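Local coordinates for uncharacterized protein YhfS (PDB 4J8L) that is of unknown function but carries covalently attached pyridoxal 5'-phosphate and may have cysteine synthase activity, at residues Ala20-Asp23 with Ser24-His28; Thr104-Ile107 with Ile108-Gly112. All coordinates share one frame; numbering follows the deposited sequence.

Contact 1: Ala20-Asp23 with Ser24-His28; sequences ALVD and SICRH
Four successive i to i+4 backbone hydrogen bonds join Ala20-Asp23 to Ser24-His28, running from Ser24 N to Ala20 O through to Arg27 N to Asp23 O, so the two segments are consecutive turns of one alpha-helix. Along its exposed side Asp23 and Arg27, one turn apart, make a salt bridge. Arg27 NE donates to Asp23 OD1 at 2.8 Å and nearly straight (167°), with OD1 at the edge of the guanidinium and almost in its plane, whereas the carboxylate receives the bond from above its own plane. A longer, weak bond of 3.3 Å runs from Arg27 NH2 to Asp23 OD1 as well. The bend at chi3 (-74°) folds the arginine back along the helix and brings both nitrogens to one oxygen. Water 1 links the arginine to the backbone: it donates to Ala20 O at 2.8 Å and accepts a weak bond from Arg27 NH2. Further along, the His28 ring turns back, its ND1 donating to Ser24 O at 2.7 Å with the acceptor in the ring plane. Arg27 NH1 and Ser24 OG both bind Asp61, which ties this side to helix 50-62; Leu21 also touches that helix through Val58 and Ala62, and together with Val22 and Ile25 it packs on the long helix 229-261.

Contact 2: Thr104-Ile107 with Ile108-Gly112; sequences TRVI and IEQMG
Gln110 N donates to Val106 O at 2.8 Å, the shortest of four i to i+4 backbone bonds between Thr104-Ile107 and Ile108-Gly112. On the exposed side the Gln110 side chain lies beside that of Val106 and points the same way. Gln110 CG sits just beyond Val106 O, 3.3 Å from it, and Gln110 NE2 comes within 3.3 Å of Val106 CG1, a contact between an amide nitrogen and a methyl group. Val106 CG1 stands anti to its own backbone N (chi1 169°), which directs this branch at the amide end. Arg105 and Glu109 run alongside each other in the same manner, but it is the aliphatic part of the arginine that meets the acid: Arg105 CG is 3.7 Å from Glu109 OE2. With chi3 bent, Arg105 NE remains 4.5 Å from Glu109 OE2, too far for a salt bridge, and any attraction between the charges is probably modest. The helix is the crossover of a beta-alpha-beta unit, between strands 92-96 and 114-118, and it ends in a Schellman motif, with Gly112 at positive phi (63°) and two bonds back into the last turn. On the buried side Ile108 CD1 meets Thr104 CG2 at 4.0 Å, the two side chains crossing at a slant. Three residues further on, Ile107 CG2 approaches SE of Met111, a selenomethionine, at 4.3 Å. Thr104 and Ile107 also pack on helix 74-86, both touching Ile79.

How the contacts relate
Starting from the N terminus, the chain first passes through contact 1, in the C-terminal half of helix 11-28, and reaches contact 2 only after helix 50-62, strand 67-72, helix 74-86 and strand 92-96. Both contacts are local, each spanning consecutive turns of a single helix without closing a long loop. They follow in series, neither nesting nor crossing, with centres about 37 Å apart and nearest atoms about 24 Å apart. Contact 1 belongs to an N-terminal helix laid against helices 50-62 and 229-261. Contact 2 lies in the connection between two parallel strands of the seven-stranded mixed sheet, the second of which, 114-118, is an outermost strand.

Contact 1: Ala20-Asp23 with Ser24-His28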
loop_
_atom_site.group_PDB
_atom_site.type_symbol
_atom_site.label_atom_id
_atom_site.label_comp_id
_atom_site.label_asym_id
_atom_site.label_seq_id
_atom_site.Cartn_x
_atom_site.Cartn_y
_atom_site.Cartn_z
ATOM N N ALA A 20 20.077 1.186 0.817
ATOM C CA ALA A 20 20.093 -0.090 1.520
ATOM C C ALA A 20 19.581 -1.205 0.611
ATOM O O ALA A 20 20.093 -2.329 0.649
ATOM C CB ALA A 20 19.287 -0.008 2.817
ATOM N N LEU A 21 18.595 -0.887 -0.222
ATOM C CA LEU A 21 18.064 -1.864 -1.162
ATOM C C LEU A 21 19.113 -2.183 -2.227
ATOM O O LEU A 21 19.319 -3.345 -2.570
ATOM C CB LEU A 21 16.754 -1.379 -1.795
ATOM C CG LEU A 21 16.190 -2.252 -2.927
ATOM C CD1 LEU A 21 15.909 -3.684 -2.466
ATOM C CD2 LEU A 21 14.924 -1.622 -3.537
ATOM N N VAL A 22 19.786 -1.156 -2.739
ATOM C CA VAL A 22 20.826 -1.397 -3.732
ATOM C C VAL A 22 21.978 -2.205 -3.133
ATOM O O VAL A 22 22.560 -3.056 -3.808
ATOM C CB VAL A 22 21.317 -0.088 -4.384
ATOM C CG1 VAL A 22 22.443 -0.365 -5.387
ATOM C CG2 VAL A 22 20.143 0.568 -5.093
ATOM N N ASP A 23 22.281 -1.966 -1.859
ATOM C CA ASP A 23 23.340 -2.723 -1.193
ATOM C C ASP A 23 22.994 -4.204 -1.163
ATOM O O ASP A 23 23.858 -5.068 -1.376
ATOM C CB ASP A 23 23.566 -2.218 0.235
ATOM C CG ASP A 23 24.798 -2.823 0.872
ATOM O OD1 ASP A 23 24.659 -3.734 1.725
ATOM O OD2 ASP A 23 25.927 -2.394 0.529
ATOM N N SER A 24 21.724 -4.495 -0.893
ATOM C CA SER A 24 21.266 -5.872 -0.900
ATOM C C SER A 24 21.362 -6.488 -2.296
ATOM O O SER A 24 21.728 -7.658 -2.434
ATOM C CB SER A 24 19.834 -5.976 -0.384
ATOM O OG SER A 24 19.470 -7.341 -0.284
ATOM N N ILE A 25 21.020 -5.712 -3.321
ATOM C CA ILE A 25 21.176 -6.187 -4.691
ATOM C C ILE A 25 22.637 -6.592 -4.952
ATOM O O ILE A 25 22.906 -7.683 -5.460
ATOM C CB ILE A 25 20.706 -5.144 -5.708
ATOM C CG1 ILE A 25 19.192 -4.947 -5.578
ATOM C CG2 ILE A 25 21.061 -5.579 -7.117
ATOM C CD1 ILE A 25 18.675 -3.824 -6.505
ATOM N N CYS A 26 23.571 -5.740 -4.551
ATOM C CA CYS A 26 24.983 -6.026 -4.789
ATOM C C CYS A 26 25.421 -7.317 -4.104
ATOM O O CYS A 26 26.252 -8.064 -4.628
ATOM C CB CYS A 26 25.858 -4.874 -4.298
ATOM S SG CYS A 26 25.670 -3.336 -5.232
ATOM N N ARG A 27 24.859 -7.573 -2.929
ATOM C CA ARG A 27 25.289 -8.711 -2.127
ATOM C C ARG A 27 24.686 -10.030 -2.600
ATOM O O ARG A 27 25.116 -11.104 -2.177
ATOM C CB ARG A 27 24.974 -8.457 -0.652
ATOM C CG ARG A 27 26.002 -7.557 0.017
ATOM C CD ARG A 27 25.754 -7.401 1.512
ATOM N NE ARG A 27 24.625 -6.534 1.787
ATOM C CZ ARG A 27 23.423 -6.969 2.157
ATOM N NH1 ARG A 27 23.208 -8.270 2.316
ATOM N NH2 ARG A 27 22.444 -6.107 2.386
ATOM N N HIS A 28 23.697 -9.942 -3.485
ATOM C CA HIS A 28 23.007 -11.126 -3.992
ATOM C C HIS A 28 23.220 -11.375 -5.480
ATOM O O HIS A 28 22.933 -12.469 -5.962
ATOM C CB HIS A 28 21.502 -11.043 -3.697
ATOM C CG HIS A 28 21.174 -11.184 -2.246
ATOM N ND1 HIS A 28 21.179 -10.117 -1.371
ATOM C CD2 HIS A 28 20.864 -12.277 -1.507
ATOM C CE1 HIS A 28 20.876 -10.549 -0.157
ATOM N NE2 HIS A 28 20.676 -11.852 -0.216
HETATM O O HOH W 1 21.130 -3.709 2.796
#

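Contact 2: Thr104-Ile107 with Ile108-Gly112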
loop_
_atom_site.group_PDB
_atom_site.type_symbol
_atom_site.label_atom_id
_atom_site.label_comp_id
_atom_site.label_asym_id
_atom_site.label_seq_id
_atom_site.Cartn_x
_atom_site.Cartn_y
_atom_site.Cartn_z
ATOM N N THR A 104 -10.183 -8.034 -0.186
ATOM C CA THR A 104 -9.869 -8.834 1.007
ATOM C C THR A 104 -11.149 -9.472 1.537
ATOM O O THR A 104 -11.152 -10.634 1.950
ATOM C CB THR A 104 -9.184 -7.986 2.101
ATOM O OG1 THR A 104 -7.944 -7.474 1.593
ATOM C CG2 THR A 104 -8.910 -8.820 3.358
ATOM N N ARG A 105 -12.247 -8.723 1.495
ATOM C CA ARG A 105 -13.530 -9.282 1.897
ATOM C C ARG A 105 -13.902 -10.455 0.983
ATOM O O ARG A 105 -14.427 -11.467 1.448
ATOM C CB ARG A 105 -14.639 -8.216 1.925
ATOM C CG ARG A 105 -15.973 -8.748 2.443
ATOM C CD ARG A 105 -16.997 -7.622 2.640
ATOM N NE ARG A 105 -17.089 -6.783 1.447
ATOM C CZ ARG A 105 -16.585 -5.553 1.345
ATOM N NH1 ARG A 105 -15.961 -4.989 2.377
ATOM N NH2 ARG A 105 -16.716 -4.883 0.211
ATOM N N VAL A 106 -13.605 -10.326 -0.310
ATOM C CA VAL A 106 -13.885 -11.403 -1.257
ATOM C C VAL A 106 -13.104 -12.665 -0.863
ATOM O O VAL A 106 -13.651 -13.767 -0.847
ATOM C CB VAL A 106 -13.542 -10.986 -2.704
ATOM C CG1 VAL A 106 -13.570 -12.194 -3.635
ATOM C CG2 VAL A 106 -14.501 -9.897 -3.187
ATOM N N ILE A 107 -11.833 -12.487 -0.517
ATOM C CA ILE A 107 -10.981 -13.598 -0.079
ATOM C C ILE A 107 -11.548 -14.256 1.182
ATOM O O ILE A 107 -11.643 -15.485 1.274
ATOM C CB ILE A 107 -9.549 -13.117 0.192
ATOM C CG1 ILE A 107 -8.872 -12.730 -1.127
ATOM C CG2 ILE A 107 -8.745 -14.208 0.898
ATOM C CD1 ILE A 107 -7.597 -11.933 -0.963
ATOM N N ILE A 108 -11.943 -13.423 2.142
ATOM C CA ILE A 108 -12.575 -13.885 3.381
ATOM C C ILE A 108 -13.823 -14.719 3.100
ATOM O O ILE A 108 -14.025 -15.785 3.688
ATOM C CB ILE A 108 -12.930 -12.677 4.281
ATOM C CG1 ILE A 108 -11.654 -12.118 4.917
ATOM C CG2 ILE A 108 -13.969 -13.059 5.343
ATOM C CD1 ILE A 108 -11.785 -10.708 5.435
ATOM N N GLU A 109 -14.645 -14.236 2.181
ATOM C CA GLU A 109 -15.855 -14.945 1.800
ATOM C C GLU A 109 -15.545 -16.258 1.090
ATOM O O GLU A 109 -16.184 -17.279 1.356
ATOM C CB GLU A 109 -16.728 -14.052 0.922
ATOM C CG GLU A 109 -17.324 -12.875 1.672
ATOM C CD GLU A 109 -17.984 -11.864 0.754
ATOM O OE1 GLU A 109 -17.769 -11.942 -0.476
ATOM O OE2 GLU A 109 -18.713 -10.989 1.268
ATOM N N GLN A 110 -14.556 -16.235 0.201
ATOM C CA GLN A 110 -14.194 -17.424 -0.560
ATOM C C GLN A 110 -13.535 -18.502 0.321
ATOM O O GLN A 110 -13.548 -19.683 -0.029
ATOM C CB GLN A 110 -13.328 -17.049 -1.782
ATOM C CG GLN A 110 -14.117 -16.286 -2.871
ATOM C CD GLN A 110 -13.262 -15.755 -4.034
ATOM O OE1 GLN A 110 -12.038 -15.855 -4.026
ATOM N NE2 GLN A 110 -13.924 -15.175 -5.035
HETATM N N MSE A 111 -12.983 -18.099 1.465
HETATM C CA MSE A 111 -12.401 -19.053 2.413
HETATM C C MSE A 111 -13.386 -19.460 3.509
HETATM O O MSE A 111 -13.086 -20.325 4.323
HETATM C CB MSE A 111 -11.139 -18.489 3.071
HETATM C CG MSE A 111 -9.966 -18.290 2.139
HETATM SE SE MSE A 111 -8.335 -17.872 3.144
HETATM C CE MSE A 111 -8.088 -19.570 4.072
ATOM N N GLY A 112 -14.551 -18.828 3.540
ATOM C CA GLY A 112 -15.546 -19.138 4.550
ATOM C C GLY A 112 -15.080 -18.836 5.964
ATOM O O GLY A 112 -15.476 -19.514 6.918
#